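Local coordinates for protein beta-n-acetylhexosaminidase (Streptococcus pneumoniae, PDB 4AZI) that hydrolyses terminal beta-linked N-acetylhexosamine residues, as a family 20 glycoside hydrolase catalytic module of the pneumococcal exo-beta-D-N-acetylglucosaminidase StrH, at residues A[161-166]-A[211-216]; A[146-149]-A[154-157]; A[119-124]-A[157-162]. The protein carries 2 engineered substitutions. All coordinates share one frame; numbering follows the deposited sequence.

Interaction 1: A[161-166]-A[211-216]; sequences ALIGKY and NTLAAM. With BCN (bicine), chain J.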
loop_
_atom_site.group_PDB
_atom_site.type_symbol
_atom_site.label_atom_id
_atom_site.label_comp_id
_atom_site.label_asym_id
_atom_site.label_seq_id
_atom_site.Cartn_x
_atom_site.Cartn_y
_atom_site.Cartn_z
ATOM N N ALA A 161 -7.168 -5.128 -18.541
ATOM C CA ALA A 161 -8.473 -5.721 -18.288
ATOM C C ALA A 161 -8.500 -6.367 -16.906
ATOM O O ALA A 161 -9.460 -6.172 -16.160
ATOM C CB ALA A 161 -8.830 -6.741 -19.370
ATOM N N LEU A 162 -7.437 -7.108 -16.571
ATOM C CA LEU A 162 -7.289 -7.752 -15.252
ATOM C C LEU A 162 -7.313 -6.736 -14.111
ATOM O O LEU A 162 -8.045 -6.899 -13.139
ATOM C CB LEU A 162 -5.998 -8.575 -15.185
ATOM C CG LEU A 162 -5.769 -9.347 -13.875
ATOM C CD1 LEU A 162 -6.896 -10.345 -13.653
ATOM C CD2 LEU A 162 -4.419 -10.053 -13.909
ATOM N N ILE A 163 -6.516 -5.679 -14.239
ATOM C CA ILE A 163 -6.500 -4.630 -13.213
ATOM C C ILE A 163 -7.844 -3.905 -13.119
ATOM O O ILE A 163 -8.249 -3.497 -12.032
ATOM C CB ILE A 163 -5.307 -3.671 -13.385
ATOM C CG1 ILE A 163 -4.041 -4.382 -12.900
ATOM C CG2 ILE A 163 -5.511 -2.394 -12.579
ATOM C CD1 ILE A 163 -2.776 -3.873 -13.529
ATOM N N GLY A 164 -8.523 -3.768 -14.256
ATOM C CA GLY A 164 -9.908 -3.279 -14.302
ATOM C C GLY A 164 -10.868 -4.080 -13.432
ATOM O O GLY A 164 -11.673 -3.504 -12.689
ATOM N N LYS A 165 -10.800 -5.409 -13.522
ATOM C CA LYS A 165 -11.632 -6.282 -12.685
ATOM C C LYS A 165 -11.352 -6.088 -11.202
ATOM O O LYS A 165 -12.288 -5.889 -10.432
ATOM C CB LYS A 165 -11.502 -7.760 -13.071
ATOM C CG LYS A 165 -12.175 -8.120 -14.385
ATOM C CD LYS A 165 -13.682 -7.893 -14.367
ATOM C CE LYS A 165 -14.235 -8.072 -15.773
ATOM N NZ LYS A 165 -15.705 -7.842 -15.880
ATOM N N TYR A 166 -10.077 -6.121 -10.802
ATOM C CA TYR A 166 -9.719 -5.829 -9.407
ATOM C C TYR A 166 -10.255 -4.465 -8.968
ATOM O O TYR A 166 -10.821 -4.343 -7.885
ATOM C CB TYR A 166 -8.201 -5.907 -9.164
ATOM C CG TYR A 166 -7.616 -7.305 -9.180
ATOM C CD1 TYR A 166 -7.992 -8.257 -8.227
ATOM C CD2 TYR A 166 -6.667 -7.670 -10.136
ATOM C CE1 TYR A 166 -7.452 -9.536 -8.236
ATOM C CE2 TYR A 166 -6.119 -8.948 -10.152
ATOM C CZ TYR A 166 -6.518 -9.877 -9.197
ATOM O OH TYR A 166 -5.979 -11.140 -9.200
ATOM N N ASN A 211 -0.852 6.708 -17.229
ATOM C CA ASN A 211 -1.988 7.604 -17.311
ATOM C C ASN A 211 -3.304 6.827 -17.496
ATOM O O ASN A 211 -4.332 7.165 -16.887
ATOM C CB ASN A 211 -1.774 8.632 -18.439
ATOM C CG ASN A 211 -0.649 9.622 -18.141
ATOM O OD1 ASN A 211 -0.225 9.777 -16.993
ATOM N ND2 ASN A 211 -0.164 10.311 -19.188
ATOM N N THR A 212 -3.255 5.775 -18.312
ATOM C CA THR A 212 -4.394 4.880 -18.492
ATOM C C THR A 212 -4.893 4.303 -17.155
ATOM O O THR A 212 -6.093 4.398 -16.834
ATOM C CB THR A 212 -4.071 3.763 -19.511
ATOM O OG1 THR A 212 -3.857 4.361 -20.803
ATOM C CG2 THR A 212 -5.207 2.767 -19.605
ATOM N N LEU A 213 -3.971 3.726 -16.377
ATOM C CA LEU A 213 -4.316 3.163 -15.070
ATOM C C LEU A 213 -4.859 4.199 -14.079
ATOM O O LEU A 213 -5.698 3.865 -13.229
ATOM C CB LEU A 213 -3.131 2.408 -14.448
ATOM C CG LEU A 213 -2.657 1.128 -15.147
ATOM C CD1 LEU A 213 -1.834 0.296 -14.181
ATOM C CD2 LEU A 213 -3.822 0.304 -15.688
ATOM N N ALA A 214 -4.363 5.434 -14.184
ATOM C CA ALA A 214 -4.844 6.562 -13.374
ATOM C C ALA A 214 -6.277 6.905 -13.767
ATOM O O ALA A 214 -7.162 7.029 -12.907
ATOM C CB ALA A 214 -3.929 7.779 -13.545
ATOM N N ALA A 215 -6.509 7.027 -15.074
ATOM C CA ALA A 215 -7.849 7.277 -15.610
ATOM C C ALA A 215 -8.836 6.179 -15.210
ATOM O O ALA A 215 -10.000 6.449 -14.895
ATOM C CB ALA A 215 -7.792 7.398 -17.119
ATOM N N MET A 216 -8.357 4.941 -15.222
ATOM C CA MET A 216 -9.191 3.802 -14.927
ATOM C C MET A 216 -9.643 3.873 -13.478
ATOM O O MET A 216 -10.815 3.620 -13.169
ATOM C CB MET A 216 -8.425 2.514 -15.197
ATOM C CG MET A 216 -8.551 2.009 -16.626
ATOM S SD MET A 216 -7.378 0.696 -17.019
ATOM C CE MET A 216 -7.764 -0.557 -15.783
HETATM N N1 BCN J . -8.376 6.848 -21.079
HETATM C C1 BCN J . -9.464 6.135 -20.356
HETATM C C2 BCN J . -9.028 4.791 -19.748
HETATM O O21 BCN J . -8.473 3.963 -20.506
HETATM O O22 BCN J . -9.281 4.617 -18.537
HETATM C C3 BCN J . -7.007 6.646 -20.542
HETATM C C4 BCN J . -5.934 7.381 -21.358
HETATM O O4 BCN J . -5.162 8.209 -20.480
HETATM C C5 BCN J . -8.762 8.254 -21.393
HETATM C C6 BCN J . -8.740 9.206 -20.178
HETATM O O6 BCN J . -10.079 9.456 -19.737
#
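In the (beta/alpha)8 barrel of this family 20 glycoside hydrolase, helices 153-170 and 203-219 lie side by side outside the parallel sheet, and Ile163 and Gly164 of the first meet Leu213 and Met216 of the second. The segments illustrate how barrel helices pack when they run nearly the same way: their axes come no closer than 11.0 Å and their N-to-C directions differ by 26°. At that spacing side chains must bridge the gap, and a glycine lets one of them reach backbone. The methyl of Met216 does this, with CE 3.6 Å from Gly164 N and 3.8 Å from Gly164 CA. Its chain runs extended through chi2 and then bends at the sulfur (chi3 58°), which turns the methyl onto the peptide. The same methyl lies 4.3 Å from Ile163 CG2, so Ile163 is touched on its short branch by Met216 and on its long branch by Leu213, where the two CD1 methyls stand end to end. Strand 110-117 lines the inner side of this apolar layer, for Ile163 also packs on Ile115 and Ser117, and Leu213 on Ser117. No hydrogen bond joins the two segments.

Helix 203-219 turns another face to a bound bicine, held in a pocket that also includes Glu219. Thr212, Ala215 and Met216 approach its carboxylate through carbon. Ala215 CB lies 3.5 Å from bicine O22. Thr212 CG2 is 3.6 Å from bicine O21, and Met216 CG comes to 3.3 Å from bicine O22.

Interaction 2: A[146-149]-A[154-157]; sequences TTMD and EAMN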
loop_
_atom_site.group_PDB
_atom_site.type_symbol
_atom_site.label_atom_id
_atom_site.label_comp_id
_atom_site.label_asym_id
_atom_site.label_seq_id
_atom_site.Cartn_x
_atom_site.Cartn_y
_atom_site.Cartn_z
ATOM N N THR A 146 10.228 -10.008 -14.242
ATOM C CA THR A 146 9.378 -9.161 -13.395
ATOM C C THR A 146 8.472 -8.224 -14.159
ATOM O O THR A 146 7.437 -7.808 -13.640
ATOM C CB THR A 146 10.208 -8.287 -12.420
ATOM O OG1 THR A 146 10.969 -7.319 -13.156
ATOM C CG2 THR A 146 11.140 -9.142 -11.577
ATOM N N THR A 147 8.868 -7.893 -15.386
ATOM C CA THR A 147 8.340 -6.720 -16.076
ATOM C C THR A 147 7.748 -7.006 -17.454
ATOM O O THR A 147 8.266 -7.836 -18.208
ATOM C CB THR A 147 9.445 -5.653 -16.184
ATOM O OG1 THR A 147 9.778 -5.197 -14.864
ATOM C CG2 THR A 147 9.003 -4.483 -17.018
ATOM N N MET A 148 6.665 -6.296 -17.769
ATOM C CA MET A 148 5.968 -6.446 -19.038
ATOM C C MET A 148 6.544 -5.560 -20.147
ATOM O O MET A 148 6.937 -4.414 -19.902
ATOM C CB MET A 148 4.477 -6.153 -18.845
ATOM C CG MET A 148 3.674 -5.964 -20.126
ATOM S SD MET A 148 1.895 -5.876 -19.864
ATOM C CE MET A 148 1.754 -4.534 -18.682
ATOM N N ASP A 149 6.572 -6.113 -21.361
ATOM C CA ASP A 149 6.960 -5.409 -22.585
ATOM C C ASP A 149 5.864 -4.426 -22.994
ATOM O O ASP A 149 4.752 -4.827 -23.331
ATOM C CB ASP A 149 7.222 -6.435 -23.704
ATOM C CG ASP A 149 7.459 -5.794 -25.073
ATOM O OD1 ASP A 149 7.673 -4.565 -25.164
ATOM O OD2 ASP A 149 7.433 -6.542 -26.076
ATOM N N GLU A 154 -1.069 -7.326 -26.860
ATOM C CA GLU A 154 -1.797 -8.482 -26.325
ATOM C C GLU A 154 -1.640 -8.625 -24.810
ATOM O O GLU A 154 -2.621 -8.845 -24.097
ATOM C CB GLU A 154 -1.332 -9.752 -27.023
ATOM C CG GLU A 154 -2.030 -11.028 -26.578
ATOM C CD GLU A 154 -1.637 -12.206 -27.446
ATOM O OE1 GLU A 154 -0.430 -12.362 -27.728
ATOM O OE2 GLU A 154 -2.534 -12.964 -27.856
ATOM N N ALA A 155 -0.408 -8.488 -24.330
ATOM C CA ALA A 155 -0.116 -8.548 -22.906
ATOM C C ALA A 155 -0.690 -7.340 -22.155
ATOM O O ALA A 155 -1.305 -7.499 -21.092
ATOM C CB ALA A 155 1.384 -8.673 -22.673
ATOM N N MET A 156 -0.472 -6.153 -22.721
ATOM C CA MET A 156 -0.979 -4.879 -22.202
ATOM C C MET A 156 -2.510 -4.847 -22.150
ATOM O O MET A 156 -3.093 -4.398 -21.162
ATOM C CB MET A 156 -0.484 -3.716 -23.078
ATOM C CG MET A 156 1.025 -3.529 -23.091
ATOM S SD MET A 156 1.593 -2.395 -21.815
ATOM C CE MET A 156 1.439 -0.840 -22.692
ATOM N N ASN A 157 -3.158 -5.327 -23.212
ATOM C CA ASN A 157 -4.618 -5.381 -23.226
ATOM C C ASN A 157 -5.121 -6.312 -22.142
ATOM O O ASN A 157 -6.088 -5.998 -21.446
ATOM C CB ASN A 157 -5.164 -5.763 -24.603
ATOM C CG ASN A 157 -5.091 -4.616 -25.599
ATOM O OD1 ASN A 157 -5.010 -3.458 -25.213
ATOM N ND2 ASN A 157 -5.130 -4.938 -26.885
#
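Apolar contact of Met148 with Ala155 and Met156 carries this junction, in which the short strand 147-148, part of the excursion between barrel strands 110-117 and 176-180 of the TIM-barrel fold, leans on the first turn of helix 153-170. Met148 reaches out from the strand with CG anti to its backbone N (chi1 167°) and the chain extended as far as the sulfur. That sulfur comes to rest over the peptide linking Ala155 to Met156: Met148 SD is 3.8 Å from Ala155 C and 3.7 Å from Met156 N. The bend at chi3 then carries the methyl aside, placing Met148 CE 3.8 Å from Met156 SD. Met156 is itself folded at chi2 and chi3, and the two chains meet at a slant, with Met148 SD 4.0 Å from Met156 SD. Tyr209 of helix 203-219 touches both methionines, while Leu125 of helix 122-130 packs on Met148, so two further helices pack against the pair.

Polar bonds hold the chain around the strand rather than bridge the two segments. Thr147 OG1 donates to Thr146 OG1 over 3.0 Å, and each hydroxyl has a further partner, Ala185 N for Thr147 and Asp187 OD1 for Thr146. Asp149 OD1 bonds to Lys151 N in the turn leading into the helix.

Backbone meets side chain once more beyond the strand, where Asp149 O lies 4.0 Å from Met156 CG. Ala155 CB lies 4.0 Å from Met148 SD.

Interaction 3: A[119-124]-A[157-162]; sequences GHMDAM and NFVKAL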
loop_
_atom_site.group_PDB
_atom_site.type_symbol
_atom_site.label_atom_id
_atom_site.label_comp_id
_atom_site.label_asym_id
_atom_site.label_seq_id
_atom_site.Cartn_x
_atom_site.Cartn_y
_atom_site.Cartn_z
ATOM N N GLY A 119 5.998 -3.368 -13.634
ATOM C CA GLY A 119 7.055 -4.105 -12.944
ATOM C C GLY A 119 6.443 -4.943 -11.847
ATOM O O GLY A 119 5.231 -4.922 -11.656
ATOM N N HIS A 120 7.273 -5.697 -11.130
ATOM C CA HIS A 120 6.820 -6.494 -9.986
ATOM C C HIS A 120 5.589 -7.331 -10.281
ATOM O O HIS A 120 4.658 -7.409 -9.471
ATOM C CB HIS A 120 6.598 -5.590 -8.779
ATOM C CG HIS A 120 7.866 -4.991 -8.234
ATOM N ND1 HIS A 120 8.772 -5.717 -7.541
ATOM C CD2 HIS A 120 8.361 -3.692 -8.290
ATOM C CE1 HIS A 120 9.793 -4.918 -7.179
ATOM N NE2 HIS A 120 9.538 -3.680 -7.638
ATOM N N MET A 121 5.589 -7.973 -11.444
ATOM C CA MET A 121 4.435 -8.738 -11.908
ATOM C C MET A 121 4.843 -10.098 -12.475
ATOM O O MET A 121 4.295 -10.551 -13.489
ATOM C CB MET A 121 3.625 -7.929 -12.931
ATOM C CG MET A 121 4.430 -7.471 -14.135
ATOM S SD MET A 121 3.459 -6.635 -15.390
ATOM C CE MET A 121 2.451 -7.966 -16.032
ATOM N N ASP A 122 5.775 -10.761 -11.787
ATOM C CA ASP A 122 6.239 -12.104 -12.157
ATOM C C ASP A 122 5.055 -13.045 -12.400
ATOM O O ASP A 122 5.024 -13.792 -13.379
ATOM C CB ASP A 122 7.104 -12.712 -11.039
ATOM C CG ASP A 122 8.263 -11.813 -10.602
ATOM O OD1 ASP A 122 8.048 -10.609 -10.334
ATOM O OD2 ASP A 122 9.395 -12.334 -10.477
ATOM N N ALA A 123 4.095 -13.021 -11.483
ATOM C CA ALA A 123 2.989 -13.973 -11.509
ATOM C C ALA A 123 2.103 -13.777 -12.728
ATOM O O ALA A 123 1.715 -14.754 -13.368
ATOM C CB ALA A 123 2.177 -13.890 -10.227
ATOM N N MET A 124 1.816 -12.515 -13.058
ATOM C CA MET A 124 0.971 -12.185 -14.203
ATOM C C MET A 124 1.634 -12.564 -15.524
ATOM O O MET A 124 0.956 -12.986 -16.456
ATOM C CB MET A 124 0.601 -10.698 -14.206
ATOM C CG MET A 124 -0.238 -10.247 -13.019
ATOM S SD MET A 124 -0.729 -8.541 -13.297
ATOM C CE MET A 124 -0.861 -7.895 -11.638
ATOM N N ASN A 157 -3.158 -5.327 -23.212
ATOM C CA ASN A 157 -4.618 -5.381 -23.226
ATOM C C ASN A 157 -5.121 -6.312 -22.142
ATOM O O ASN A 157 -6.088 -5.998 -21.446
ATOM C CB ASN A 157 -5.164 -5.763 -24.603
ATOM C CG ASN A 157 -5.091 -4.616 -25.599
ATOM O OD1 ASN A 157 -5.010 -3.458 -25.213
ATOM N ND2 ASN A 157 -5.130 -4.938 -26.885
ATOM N N PHE A 158 -4.433 -7.435 -21.966
ATOM C CA PHE A 158 -4.812 -8.379 -20.919
ATOM C C PHE A 158 -4.659 -7.811 -19.510
ATOM O O PHE A 158 -5.596 -7.860 -18.711
ATOM C CB PHE A 158 -4.031 -9.679 -21.019
ATOM C CG PHE A 158 -4.516 -10.718 -20.067
ATOM C CD1 PHE A 158 -5.579 -11.540 -20.411
ATOM C CD2 PHE A 158 -3.941 -10.845 -18.807
ATOM C CE1 PHE A 158 -6.048 -12.488 -19.523
ATOM C CE2 PHE A 158 -4.405 -11.788 -17.914
ATOM C CZ PHE A 158 -5.461 -12.612 -18.275
ATOM N N VAL A 159 -3.473 -7.296 -19.206
ATOM C CA VAL A 159 -3.184 -6.782 -17.868
ATOM C C VAL A 159 -4.142 -5.659 -17.477
ATOM O O VAL A 159 -4.687 -5.681 -16.382
ATOM C CB VAL A 159 -1.710 -6.364 -17.726
ATOM C CG1 VAL A 159 -1.467 -5.632 -16.417
ATOM C CG2 VAL A 159 -0.828 -7.604 -17.793
ATOM N N LYS A 160 -4.359 -4.707 -18.387
ATOM C CA LYS A 160 -5.300 -3.616 -18.163
ATOM C C LYS A 160 -6.707 -4.105 -17.820
ATOM O O LYS A 160 -7.361 -3.547 -16.935
ATOM C CB LYS A 160 -5.379 -2.696 -19.381
ATOM C CG LYS A 160 -4.163 -1.812 -19.576
ATOM C CD LYS A 160 -4.429 -0.794 -20.666
ATOM C CE LYS A 160 -3.302 -0.755 -21.678
ATOM N NZ LYS A 160 -3.586 0.241 -22.754
ATOM N N ALA A 161 -7.168 -5.128 -18.541
ATOM C CA ALA A 161 -8.473 -5.721 -18.288
ATOM C C ALA A 161 -8.500 -6.367 -16.906
ATOM O O ALA A 161 -9.460 -6.172 -16.160
ATOM C CB ALA A 161 -8.830 -6.741 -19.370
ATOM N N LEU A 162 -7.437 -7.108 -16.571
ATOM C CA LEU A 162 -7.289 -7.752 -15.252
ATOM C C LEU A 162 -7.313 -6.736 -14.111
ATOM O O LEU A 162 -8.045 -6.899 -13.139
ATOM C CB LEU A 162 -5.998 -8.575 -15.185
ATOM C CG LEU A 162 -5.769 -9.347 -13.875
ATOM C CD1 LEU A 162 -6.896 -10.345 -13.653
ATOM C CD2 LEU A 162 -4.419 -10.053 -13.909
#
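The loop that follows barrel strand 110-117 carries a residue of the ligand pocket, His120, and next to it Met121, which with Met124 of the following helix packs on helix 153-170. In this TIM-barrel module His120 touches the bound carbamate ligand and is held at both ring nitrogens, ND1 by Asp49 and NE2 by Glu183, itself a pocket residue. Met121 occupies the N-cap position of helix 122-130 and sends its side chain to Val159. A chi1 of 57° tucks CG in between the two backbone arms, and a bend at chi3 directs the methyl across the valine, with Met121 CE 3.7 Å from Val159 CG2. One turn into the helix, Met124 reaches the same partner: Met124 SD lies 4.3 Å from Val159 CG1. The two branches of the valine are thus divided between two methionines.

The contacts between the two segments are apolar, and no hydrogen bond crosses from one to the other. Met128 of helix 122-130 touches both Met121 and Val159, while Tyr209 of helix 203-219 packs on Val159, bringing a third helix to the same spot. Phe158, alongside, makes an edge-to-face contact with Tyr67.

From the next turn of helix 153-170, the Leu162 side chain offers one methyl to this group: Leu162 CD2 lies 4.0 Å from Met124 SD.

How the interactions relate
Helix 153-170 is common to all three contacts and meets a different partner at successive turns: strand 147-148 in interaction 2, the start of helix 122-130 in interaction 3, and helix 203-219 in interaction 1. The centres of interactions 2 and 3 lie about 6 Å apart, of 1 and 3 about 10 Å, of 1 and 2 about 14 Å. Interactions 2 and 3 share Asn157, and Met148 CB lies 3.6 Å from Met121 SD; interactions 1 and 3 share Ala161 and Leu162. Interaction 2 is complete before interaction 1 begins, while interaction 3 starts earliest and ends on the same helix. One outer helix thus links the loop of an active-site histidine to the next barrel helix.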